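Local coordinates for endoglucanase (Mytilus edulis, PDB 1WC2), which hydrolyses internal beta-1,4-glucosidic linkages of cellulose and related beta-glucans, works on soluble carboxymethylcellulose, and also has expansin activity, at residues 68-79 against 89-99; 108-116 against 123-132. All coordinates share one frame; numbering follows the deposited sequence. Where two conformers were deposited one is given.

Contact 1 of 2, residues 68-79 against 89-99; sequences HCGQCIKLTTTG and VREGLSKTFMI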
loop_
_atom_site.group_PDB
_atom_site.type_symbol
_atom_site.label_atom_id
_atom_site.label_comp_id
_atom_site.label_asym_id
_atom_site.label_seq_id
_atom_site.Cartn_x
_atom_site.Cartn_y
_atom_site.Cartn_z
ATOM N N HIS A 68 8.251 -8.481 -0.671
ATOM C CA HIS A 68 8.035 -7.133 -1.172
ATOM C C HIS A 68 8.210 -6.034 -0.127
ATOM O O HIS A 68 7.889 -4.886 -0.395
ATOM C CB HIS A 68 6.714 -7.066 -1.955
ATOM C CG HIS A 68 6.793 -7.805 -3.258
ATOM N ND1 HIS A 68 5.823 -8.679 -3.701
ATOM C CD2 HIS A 68 7.773 -7.830 -4.194
ATOM C CE1 HIS A 68 6.190 -9.181 -4.869
ATOM N NE2 HIS A 68 7.372 -8.685 -5.186
ATOM N N CYS A 69 8.778 -6.372 1.033
ATOM C CA CYS A 69 9.231 -5.333 1.962
ATOM C C CYS A 69 10.194 -4.370 1.259
ATOM O O CYS A 69 11.126 -4.804 0.585
ATOM C CB CYS A 69 9.959 -5.951 3.160
ATOM S SG CYS A 69 8.882 -6.547 4.488
ATOM N N GLY A 70 9.979 -3.078 1.455
ATOM C CA GLY A 70 10.847 -2.045 0.893
ATOM C C GLY A 70 10.580 -1.670 -0.557
ATOM O O GLY A 70 11.233 -0.759 -1.089
ATOM N N GLN A 71 9.649 -2.363 -1.216
ATOM C CA GLN A 71 9.346 -2.075 -2.612
ATOM C C GLN A 71 8.447 -0.846 -2.670
ATOM O O GLN A 71 7.543 -0.686 -1.843
ATOM C CB GLN A 71 8.638 -3.262 -3.260
ATOM C CG GLN A 71 8.482 -3.116 -4.753
ATOM C CD GLN A 71 7.769 -4.295 -5.368
ATOM O OE1 GLN A 71 6.607 -4.559 -5.043
ATOM N NE2 GLN A 71 8.450 -5.006 -6.273
ATOM N N CYS A 72 8.692 0.018 -3.657
ATOM C CA CYS A 72 7.846 1.187 -3.883
ATOM C C CYS A 72 6.850 0.948 -5.016
ATOM O O CYS A 72 7.202 0.409 -6.083
ATOM C CB CYS A 72 8.691 2.435 -4.152
ATOM S SG CYS A 72 9.522 3.042 -2.655
ATOM N N ILE A 73 5.614 1.359 -4.750
ATOM C CA ILE A 73 4.477 1.212 -5.648
ATOM C C ILE A 73 3.900 2.597 -5.939
ATOM O O ILE A 73 3.478 3.304 -5.027
ATOM C CB ILE A 73 3.360 0.343 -5.006
ATOM C CG1 ILE A 73 3.892 -1.004 -4.507
ATOM C CG2 ILE A 73 2.181 0.210 -5.988
ATOM C CD1 ILE A 73 4.371 -1.891 -5.572
ATOM N N LYS A 74 3.888 2.975 -7.216
ATOM C CA LYS A 74 3.274 4.215 -7.669
ATOM C C LYS A 74 1.803 3.970 -7.979
ATOM O O LYS A 74 1.475 3.106 -8.807
ATOM C CB LYS A 74 4.001 4.751 -8.903
ATOM C CG LYS A 74 3.454 6.086 -9.403
ATOM C CD LYS A 74 4.249 6.635 -10.583
ATOM C CE LYS A 74 3.687 7.960 -11.105
ATOM N NZ LYS A 74 4.379 8.368 -12.361
ATOM N N LEU A 75 0.927 4.696 -7.291
ATOM C CA LEU A 75 -0.515 4.594 -7.469
ATOM C C LEU A 75 -1.018 5.788 -8.260
ATOM O O LEU A 75 -0.621 6.919 -7.978
ATOM C CB LEU A 75 -1.210 4.570 -6.111
ATOM C CG LEU A 75 -0.892 3.385 -5.190
ATOM C CD1 LEU A 75 -1.734 3.482 -3.926
ATOM C CD2 LEU A 75 -1.130 2.063 -5.902
ATOM N N THR A 76 -1.890 5.537 -9.235
ATOM C CA THR A 76 -2.548 6.579 -10.020
ATOM C C THR A 76 -4.058 6.444 -9.848
ATOM O O THR A 76 -4.611 5.360 -10.040
ATOM C CB THR A 76 -2.155 6.436 -11.504
ATOM O OG1 THR A 76 -0.732 6.588 -11.633
ATOM C CG2 THR A 76 -2.797 7.548 -12.347
ATOM N N THR A 77 -4.745 7.532 -9.493
ATOM C CA THR A 77 -6.187 7.451 -9.262
ATOM C C THR A 77 -6.936 7.264 -10.577
ATOM O O THR A 77 -6.584 7.859 -11.605
ATOM C CB THR A 77 -6.722 8.703 -8.546
ATOM O OG1 THR A 77 -6.439 9.864 -9.343
ATOM C CG2 THR A 77 -6.046 8.895 -7.184
ATOM N N THR A 78 -7.955 6.412 -10.560
ATOM C CA THR A 78 -8.837 6.247 -11.711
ATOM C C THR A 78 -9.943 7.301 -11.748
ATOM O O THR A 78 -10.556 7.508 -12.797
ATOM C CB THR A 78 -9.527 4.882 -11.703
ATOM O OG1 THR A 78 -10.379 4.806 -10.548
ATOM C CG2 THR A 78 -8.522 3.717 -11.636
ATOM N N GLY A 79 -10.204 7.938 -10.606
ATOM C CA GLY A 79 -11.382 8.762 -10.404
ATOM C C GLY A 79 -12.484 8.046 -9.625
ATOM O O GLY A 79 -13.423 8.698 -9.150
ATOM N N VAL A 89 -12.560 11.644 -6.259
ATOM C CA VAL A 89 -11.238 12.240 -6.406
ATOM C C VAL A 89 -10.957 12.538 -7.886
ATOM O O VAL A 89 -11.482 11.862 -8.765
ATOM C CB VAL A 89 -10.156 11.289 -5.834
ATOM C CG1 VAL A 89 -10.064 10.010 -6.656
ATOM C CG2 VAL A 89 -8.805 11.973 -5.738
ATOM N N ARG A 90 -10.121 13.535 -8.161
ATOM C CA ARG A 90 -9.682 13.795 -9.532
ATOM C C ARG A 90 -8.934 12.579 -10.084
ATOM O O ARG A 90 -8.151 11.976 -9.365
ATOM C CB ARG A 90 -8.778 15.028 -9.596
ATOM C CG ARG A 90 -8.435 15.428 -11.021
ATOM C CD ARG A 90 -8.322 16.915 -11.242
ATOM N NE ARG A 90 -7.132 17.411 -10.568
ATOM C CZ ARG A 90 -7.118 18.182 -9.486
ATOM N NH1 ARG A 90 -8.245 18.604 -8.908
ATOM N NH2 ARG A 90 -5.948 18.546 -8.979
ATOM N N GLU A 91 -9.189 12.228 -11.345
ATOM C CA GLU A 91 -8.465 11.153 -12.026
ATOM C C GLU A 91 -7.067 11.631 -12.371
ATOM O O GLU A 91 -6.876 12.796 -12.736
ATOM C CB GLU A 91 -9.185 10.714 -13.313
ATOM C CG GLU A 91 -8.420 9.654 -14.101
ATOM C CD GLU A 91 -9.190 8.982 -15.219
ATOM O OE1 GLU A 91 -10.301 9.432 -15.568
ATOM O OE2 GLU A 91 -8.654 7.973 -15.747
ATOM N N GLY A 92 -6.094 10.734 -12.263
ATOM C CA GLY A 92 -4.744 10.986 -12.729
ATOM C C GLY A 92 -3.788 11.545 -11.700
ATOM O O GLY A 92 -2.644 11.861 -12.047
ATOM N N LEU A 93 -4.227 11.673 -10.452
ATOM C CA LEU A 93 -3.336 12.040 -9.360
ATOM C C LEU A 93 -2.467 10.836 -9.025
ATOM O O LEU A 93 -2.918 9.690 -9.123
ATOM C CB LEU A 93 -4.120 12.450 -8.124
ATOM C CG LEU A 93 -5.064 13.648 -8.281
ATOM C CD1 LEU A 93 -5.818 13.870 -6.991
ATOM C CD2 LEU A 93 -4.302 14.894 -8.663
ATOM N N SER A 94 -1.233 11.083 -8.607
ATOM C CA SER A 94 -0.333 9.975 -8.312
ATOM C C SER A 94 0.721 10.274 -7.255
ATOM O O SER A 94 1.354 11.340 -7.274
ATOM C CB SER A 94 0.374 9.498 -9.582
ATOM O OG SER A 94 1.347 10.433 -10.008
ATOM N N LYS A 95 0.933 9.291 -6.382
ATOM C CA LYS A 95 1.997 9.319 -5.388
ATOM C C LYS A 95 2.556 7.898 -5.264
ATOM O O LYS A 95 1.884 6.922 -5.633
ATOM C CB LYS A 95 1.487 9.782 -4.012
ATOM C CG LYS A 95 1.091 11.257 -3.905
ATOM C CD LYS A 95 2.257 12.204 -4.130
ATOM C CE LYS A 95 1.870 13.660 -3.868
ATOM N NZ LYS A 95 2.944 14.608 -4.257
ATOM N N THR A 96 3.761 7.793 -4.715
ATOM C CA THR A 96 4.450 6.521 -4.542
ATOM C C THR A 96 4.581 6.169 -3.052
ATOM O O THR A 96 4.965 7.019 -2.227
ATOM C CB THR A 96 5.827 6.592 -5.219
ATOM O OG1 THR A 96 5.665 6.689 -6.640
ATOM C CG2 THR A 96 6.655 5.328 -4.985
ATOM N N PHE A 97 4.283 4.912 -2.730
ATOM C CA PHE A 97 4.254 4.401 -1.367
ATOM C C PHE A 97 5.256 3.266 -1.221
ATOM O O PHE A 97 5.298 2.353 -2.042
ATOM C CB PHE A 97 2.841 3.902 -1.018
ATOM C CG PHE A 97 1.793 4.980 -1.082
ATOM C CD1 PHE A 97 1.258 5.369 -2.302
ATOM C CD2 PHE A 97 1.354 5.621 0.069
ATOM C CE1 PHE A 97 0.322 6.390 -2.382
ATOM C CE2 PHE A 97 0.404 6.642 -0.007
ATOM C CZ PHE A 97 -0.108 7.025 -1.235
ATOM N N MET A 98 6.049 3.289 -0.156
ATOM C CA MET A 98 6.917 2.157 0.184
ATOM C C MET A 98 6.158 1.145 1.046
ATOM O O MET A 98 5.541 1.530 2.049
ATOM C CB MET A 98 8.155 2.627 0.947
ATOM C CG MET A 98 9.088 1.473 1.331
ATOM S SD MET A 98 10.595 2.008 2.188
ATOM C CE MET A 98 11.557 2.651 0.766
ATOM N N ILE A 99 6.237 -0.139 0.683
ATOM C CA ILE A 99 5.669 -1.198 1.515
ATOM C C ILE A 99 6.559 -1.377 2.755
ATOM O O ILE A 99 7.730 -1.752 2.641
ATOM C CB ILE A 99 5.540 -2.526 0.727
ATOM C CG1 ILE A 99 4.520 -2.370 -0.413
ATOM C CG2 ILE A 99 5.162 -3.673 1.658
ATOM C CD1 ILE A 99 4.520 -3.523 -1.422
HETATM O O HOH W 1 -6.157 7.136 -14.321
HETATM O O HOH W 2 -14.646 10.897 -8.462
#

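Contact 2 of 2, residues 108-116 against 123-132; sequences PNQDWCNQG and NKYGYELHLD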
loop_
_atom_site.group_PDB
_atom_site.type_symbol
_atom_site.label_atom_id
_atom_site.label_comp_id
_atom_site.label_asym_id
_atom_site.label_seq_id
_atom_site.Cartn_x
_atom_site.Cartn_y
_atom_site.Cartn_z
ATOM N N PRO A 108 -9.621 -7.723 10.966
ATOM C CA PRO A 108 -10.768 -7.117 10.282
ATOM C C PRO A 108 -10.536 -6.803 8.790
ATOM O O PRO A 108 -11.259 -5.959 8.244
ATOM C CB PRO A 108 -10.924 -5.799 11.053
ATOM C CG PRO A 108 -9.537 -5.401 11.322
ATOM C CD PRO A 108 -8.743 -6.676 11.522
ATOM N N ASN A 109 -9.572 -7.462 8.139
ATOM C CA ASN A 109 -9.198 -7.172 6.745
ATOM C C ASN A 109 -9.731 -8.200 5.756
ATOM O O ASN A 109 -9.280 -8.239 4.598
ATOM C CB ASN A 109 -7.674 -7.133 6.622
ATOM C CG ASN A 109 -7.029 -6.400 7.748
ATOM O OD1 ASN A 109 -7.389 -5.271 8.028
ATOM N ND2 ASN A 109 -6.080 -7.041 8.412
ATOM N N GLN A 110 -10.678 -9.023 6.192
ATOM C CA GLN A 110 -11.151 -10.168 5.424
ATOM C C GLN A 110 -11.815 -9.828 4.084
ATOM O O GLN A 110 -11.911 -10.696 3.211
ATOM C CB GLN A 110 -12.093 -11.021 6.288
ATOM C CG GLN A 110 -13.482 -10.443 6.568
ATOM C CD GLN A 110 -13.533 -9.404 7.672
ATOM O OE1 GLN A 110 -12.539 -9.082 8.314
ATOM N NE2 GLN A 110 -14.734 -8.874 7.902
ATOM N N ASP A 111 -12.297 -8.598 3.926
ATOM C CA ASP A 111 -12.933 -8.200 2.673
ATOM C C ASP A 111 -11.937 -7.616 1.654
ATOM O O ASP A 111 -12.269 -7.528 0.474
ATOM C CB ASP A 111 -14.039 -7.168 2.932
ATOM C CG ASP A 111 -15.042 -7.599 4.015
ATOM O OD1 ASP A 111 -15.415 -8.786 4.081
ATOM O OD2 ASP A 111 -15.494 -6.763 4.816
ATOM N N TRP A 112 -10.755 -7.210 2.127
ATOM C CA TRP A 112 -9.804 -6.412 1.352
ATOM C C TRP A 112 -8.464 -7.097 1.039
ATOM O O TRP A 112 -7.863 -6.824 -0.005
ATOM C CB TRP A 112 -9.497 -5.096 2.079
ATOM C CG TRP A 112 -10.700 -4.219 2.299
ATOM C CD1 TRP A 112 -11.399 -4.081 3.461
ATOM C CD2 TRP A 112 -11.338 -3.347 1.346
ATOM N NE1 TRP A 112 -12.430 -3.187 3.290
ATOM C CE2 TRP A 112 -12.409 -2.708 2.007
ATOM C CE3 TRP A 112 -11.100 -3.029 0.002
ATOM C CZ2 TRP A 112 -13.256 -1.785 1.363
ATOM C CZ3 TRP A 112 -11.929 -2.111 -0.628
ATOM C CH2 TRP A 112 -13.002 -1.502 0.053
ATOM N N CYS A 113 -7.967 -7.943 1.942
ATOM C CA CYS A 113 -6.600 -8.484 1.864
ATOM C C CYS A 113 -6.585 -9.999 1.700
ATOM O O CYS A 113 -5.569 -10.661 1.955
ATOM C CB CYS A 113 -5.798 -8.040 3.089
ATOM S SG CYS A 113 -5.576 -6.240 3.043
ATOM N N ASN A 114 -7.697 -10.521 1.192
ATOM C CA ASN A 114 -7.967 -11.958 1.094
ATOM C C ASN A 114 -7.693 -12.579 -0.286
ATOM O O ASN A 114 -8.191 -13.665 -0.578
ATOM C CB ASN A 114 -9.426 -12.238 1.523
ATOM C CG ASN A 114 -10.446 -11.616 0.578
ATOM O OD1 ASN A 114 -10.368 -10.414 0.248
ATOM N ND2 ASN A 114 -11.418 -12.420 0.144
ATOM N N GLN A 115 -6.889 -11.933 -1.127
ATOM C CA GLN A 115 -6.495 -12.540 -2.404
ATOM C C GLN A 115 -5.821 -13.883 -2.137
ATOM O O GLN A 115 -4.991 -13.994 -1.254
ATOM C CB GLN A 115 -5.512 -11.642 -3.156
ATOM C CG GLN A 115 -6.036 -10.262 -3.576
ATOM C CD GLN A 115 -6.003 -9.181 -2.486
ATOM O OE1 GLN A 115 -5.608 -9.436 -1.333
ATOM N NE2 GLN A 115 -6.412 -7.963 -2.860
ATOM N N GLY A 116 -6.130 -14.886 -2.951
ATOM C CA GLY A 116 -5.583 -16.223 -2.779
ATOM C C GLY A 116 -4.204 -16.468 -3.364
ATOM O O GLY A 116 -3.562 -17.476 -3.049
ATOM N N ASN A 123 -9.749 -9.631 -4.013
ATOM C CA ASN A 123 -10.484 -9.413 -2.771
ATOM C C ASN A 123 -11.999 -9.405 -3.046
ATOM O O ASN A 123 -12.424 -9.693 -4.164
ATOM C CB ASN A 123 -9.976 -8.177 -2.003
ATOM C CG ASN A 123 -10.167 -6.862 -2.739
ATOM O OD1 ASN A 123 -11.005 -6.738 -3.647
ATOM N ND2 ASN A 123 -9.402 -5.850 -2.314
ATOM N N LYS A 124 -12.826 -9.098 -2.048
ATOM C CA LYS A 124 -14.282 -9.207 -2.230
ATOM C C LYS A 124 -14.848 -8.150 -3.182
ATOM O O LYS A 124 -15.982 -8.286 -3.635
ATOM C CB LYS A 124 -15.003 -9.194 -0.880
ATOM C CG LYS A 124 -14.685 -10.389 -0.006
ATOM C CD LYS A 124 -15.641 -10.527 1.165
ATOM C CE LYS A 124 -15.150 -11.557 2.172
ATOM N NZ LYS A 124 -15.966 -11.621 3.412
ATOM N N TYR A 125 -14.054 -7.139 -3.518
ATOM C CA TYR A 125 -14.435 -6.109 -4.468
ATOM C C TYR A 125 -13.767 -6.285 -5.850
ATOM O O TYR A 125 -13.958 -5.452 -6.737
ATOM C CB TYR A 125 -14.138 -4.736 -3.867
ATOM C CG TYR A 125 -15.023 -4.413 -2.673
ATOM C CD1 TYR A 125 -14.527 -4.488 -1.394
ATOM C CD2 TYR A 125 -16.365 -4.045 -2.832
ATOM C CE1 TYR A 125 -15.331 -4.179 -0.293
ATOM C CE2 TYR A 125 -17.179 -3.737 -1.727
ATOM C CZ TYR A 125 -16.646 -3.789 -0.481
ATOM O OH TYR A 125 -17.439 -3.485 0.615
ATOM N N GLY A 126 -12.988 -7.366 -6.019
ATOM C CA GLY A 126 -12.436 -7.763 -7.310
ATOM C C GLY A 126 -10.973 -7.431 -7.578
ATOM O O GLY A 126 -10.487 -7.736 -8.663
ATOM N N TYR A 127 -10.267 -6.818 -6.633
ATOM C CA TYR A 127 -8.919 -6.296 -6.896
ATOM C C TYR A 127 -7.815 -7.298 -6.564
ATOM O O TYR A 127 -7.837 -7.909 -5.488
ATOM C CB TYR A 127 -8.682 -5.000 -6.106
ATOM C CG TYR A 127 -9.658 -3.901 -6.470
ATOM C CD1 TYR A 127 -10.819 -3.704 -5.737
ATOM C CD2 TYR A 127 -9.447 -3.089 -7.576
ATOM C CE1 TYR A 127 -11.748 -2.724 -6.092
ATOM C CE2 TYR A 127 -10.361 -2.101 -7.943
ATOM C CZ TYR A 127 -11.512 -1.916 -7.186
ATOM O OH TYR A 127 -12.462 -0.968 -7.509
ATOM N N GLU A 128 -6.836 -7.438 -7.474
ATOM C CA GLU A 128 -5.736 -8.397 -7.261
ATOM C C GLU A 128 -4.691 -7.909 -6.254
ATOM O O GLU A 128 -3.883 -8.727 -5.822
ATOM C CB GLU A 128 -5.083 -8.901 -8.578
ATOM C CG GLU A 128 -4.252 -7.901 -9.348
ATOM C CD GLU A 128 -3.582 -8.509 -10.592
ATOM O OE1 GLU A 128 -3.436 -9.745 -10.711
ATOM O OE2 GLU A 128 -3.203 -7.760 -11.507
ATOM N N LEU A 129 -4.701 -6.612 -5.903
ATOM C CA LEU A 129 -3.805 -6.031 -4.893
ATOM C C LEU A 129 -4.613 -5.047 -4.043
ATOM O O LEU A 129 -5.483 -4.340 -4.568
ATOM C CB LEU A 129 -2.636 -5.288 -5.573
ATOM C CG LEU A 129 -1.664 -4.535 -4.653
ATOM C CD1 LEU A 129 -0.944 -5.481 -3.697
ATOM C CD2 LEU A 129 -0.656 -3.743 -5.489
ATOM N N HIS A 130 -4.312 -5.012 -2.740
ATOM C CA HIS A 130 -4.841 -3.998 -1.839
ATOM C C HIS A 130 -3.709 -3.396 -1.014
ATOM O O HIS A 130 -2.856 -4.133 -0.520
ATOM C CB HIS A 130 -5.909 -4.575 -0.898
ATOM C CG HIS A 130 -6.537 -3.560 -0.013
ATOM N ND1 HIS A 130 -7.597 -2.785 -0.435
ATOM C CD2 HIS A 130 -6.217 -3.138 1.236
ATOM C CE1 HIS A 130 -7.911 -1.936 0.530
ATOM N NE2 HIS A 130 -7.095 -2.132 1.555
ATOM N N LEU A 131 -3.715 -2.067 -0.864
ATOM C CA LEU A 131 -2.766 -1.384 0.017
ATOM C C LEU A 131 -3.516 -0.585 1.082
ATOM O O LEU A 131 -4.397 0.218 0.763
ATOM C CB LEU A 131 -1.862 -0.435 -0.771
ATOM C CG LEU A 131 -0.914 -1.059 -1.802
ATOM C CD1 LEU A 131 -0.053 0.042 -2.402
ATOM C CD2 LEU A 131 -0.012 -2.151 -1.232
ATOM N N ASP A 132 -3.175 -0.815 2.346
ATOM C CA ASP A 132 -3.586 0.076 3.425
ATOM C C ASP A 132 -2.546 1.199 3.451
ATOM O O ASP A 132 -1.345 0.931 3.497
ATOM C CB ASP A 132 -3.659 -0.622 4.800
ATOM C CG ASP A 132 -4.911 -1.495 5.004
ATOM O OD1 ASP A 132 -5.854 -1.475 4.193
ATOM O OD2 ASP A 132 -4.996 -2.249 6.002
HETATM O O HOH W 3 -15.876 -3.881 3.188
#

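Contact 1 of 2, residues 68-79 against 89-99
Gly70 N donates to Ile99 O (2.9 Å) from within a type II turn spanning His68 to Gln71, and the CB of Ile99 rests against His68 O in the same turn. Gln71 O then takes Ile99 N in a nearly straight bond (175° at the hydrogen). From Cys72 the chain is a strand, antiparallel to 94-99. Cys72 sets its SG, disulfide-bonded to Cys157, against Met98 CB (3.9 Å). Ile73 trades two backbone bonds with Phe97 and lays CG1 beside Ile99 CD1. The two strands belong to the curled mixed sheet of the double-psi beta-barrel of family 45 glycosidases, and strand 148-155 flanks 72-78 on its other edge. Lys74 lays CB and CG along Thr96 OG1. On the face shared with Ile73, Leu75 meets the Phe97 ring obliquely, CD1 lying 3.9 Å from CE1. With chi1 of 59°, Thr77 OG1 sits between backbone N and carbonyl carbon, where it donates to an in-plane lone pair of Arg90 O (2.7 Å) and accepts from Leu93 N (3.1 Å). The carbonyl O of Thr77 receives Gly92 N from above the carbonyl plane and, with Glu91 OE2, a bridging water; OE2 also bonds to Tyr11 OH, and OE1 forms a salt bridge with Lys3.

Contact 2 of 2, residues 108-116 against 123-132
Trp112 meets three residues of 123-132 with its ring, its CB and its carbonyl. Its six-membered ring forms an offset stack with Tyr125, centroids 4.6 Å apart and planes at 30°, with Tyr125 CE1 over the indole face. Trp112 CB sits over the His130 ring, 3.7 Å from its centroid, a CH-pi contact. With CG anti to the backbone N (chi1 -177°), His130 brings that face beneath Trp112 CB; the indole, like Cys113 SG (disulfide-bonded to Cys103), is only oblique to the imidazole.

Of the hydrogen bonds, Asn123 ND2 reaches Trp112 O (2.9 Å) in the plane of its own amide, as well as Ser18 OG. Asn123 OD1 accepts from Tyr125 N and Tyr127 N on opposite faces of its plane, the first bond making an Asx turn. Were Asn123 replaced by an alanine, Trp112 O would probably lose this donor and the turn from Asn123 to Gly126 be less firmly held. Gln115 NE2 donates to Tyr127 O (3.0 Å), Lys124 N to Asp111 O (3.0 Å).

A salt bridge runs from Lys124 NZ, less surely placed, to Asp111 OD1.

In the conformers given (each residue has a second), His130 NE2 donates in its ring plane to Asp132 OD1 (3.0 Å), and Ser18 OG bonds to ND1. This is consistent with a second-shell histidine orienting the probable proton donor of the family 45 barrel.

Contact 1 comes first along the chain; the centres of the two contacts are about 16 Å apart, yet both belong to the same curled sheet. They meet through Leu131: its CD1 lies 4.1 Å from Leu75 CD1 and 4.2 Å from Ile73 CG2, so strand 72-78 packs against the strand that carries Asp132. Contact 2 is the one that includes an active-site residue. The side chain of Asp132, the probable proton donor, is about 8 Å from that of Asp24, the probable nucleophile. Contact 1 stands farther back, the Phe97 side chain about 9 Å from that of Asp132. A PEG molecule, probably from crystallisation, lies by Lys124 in contact 2.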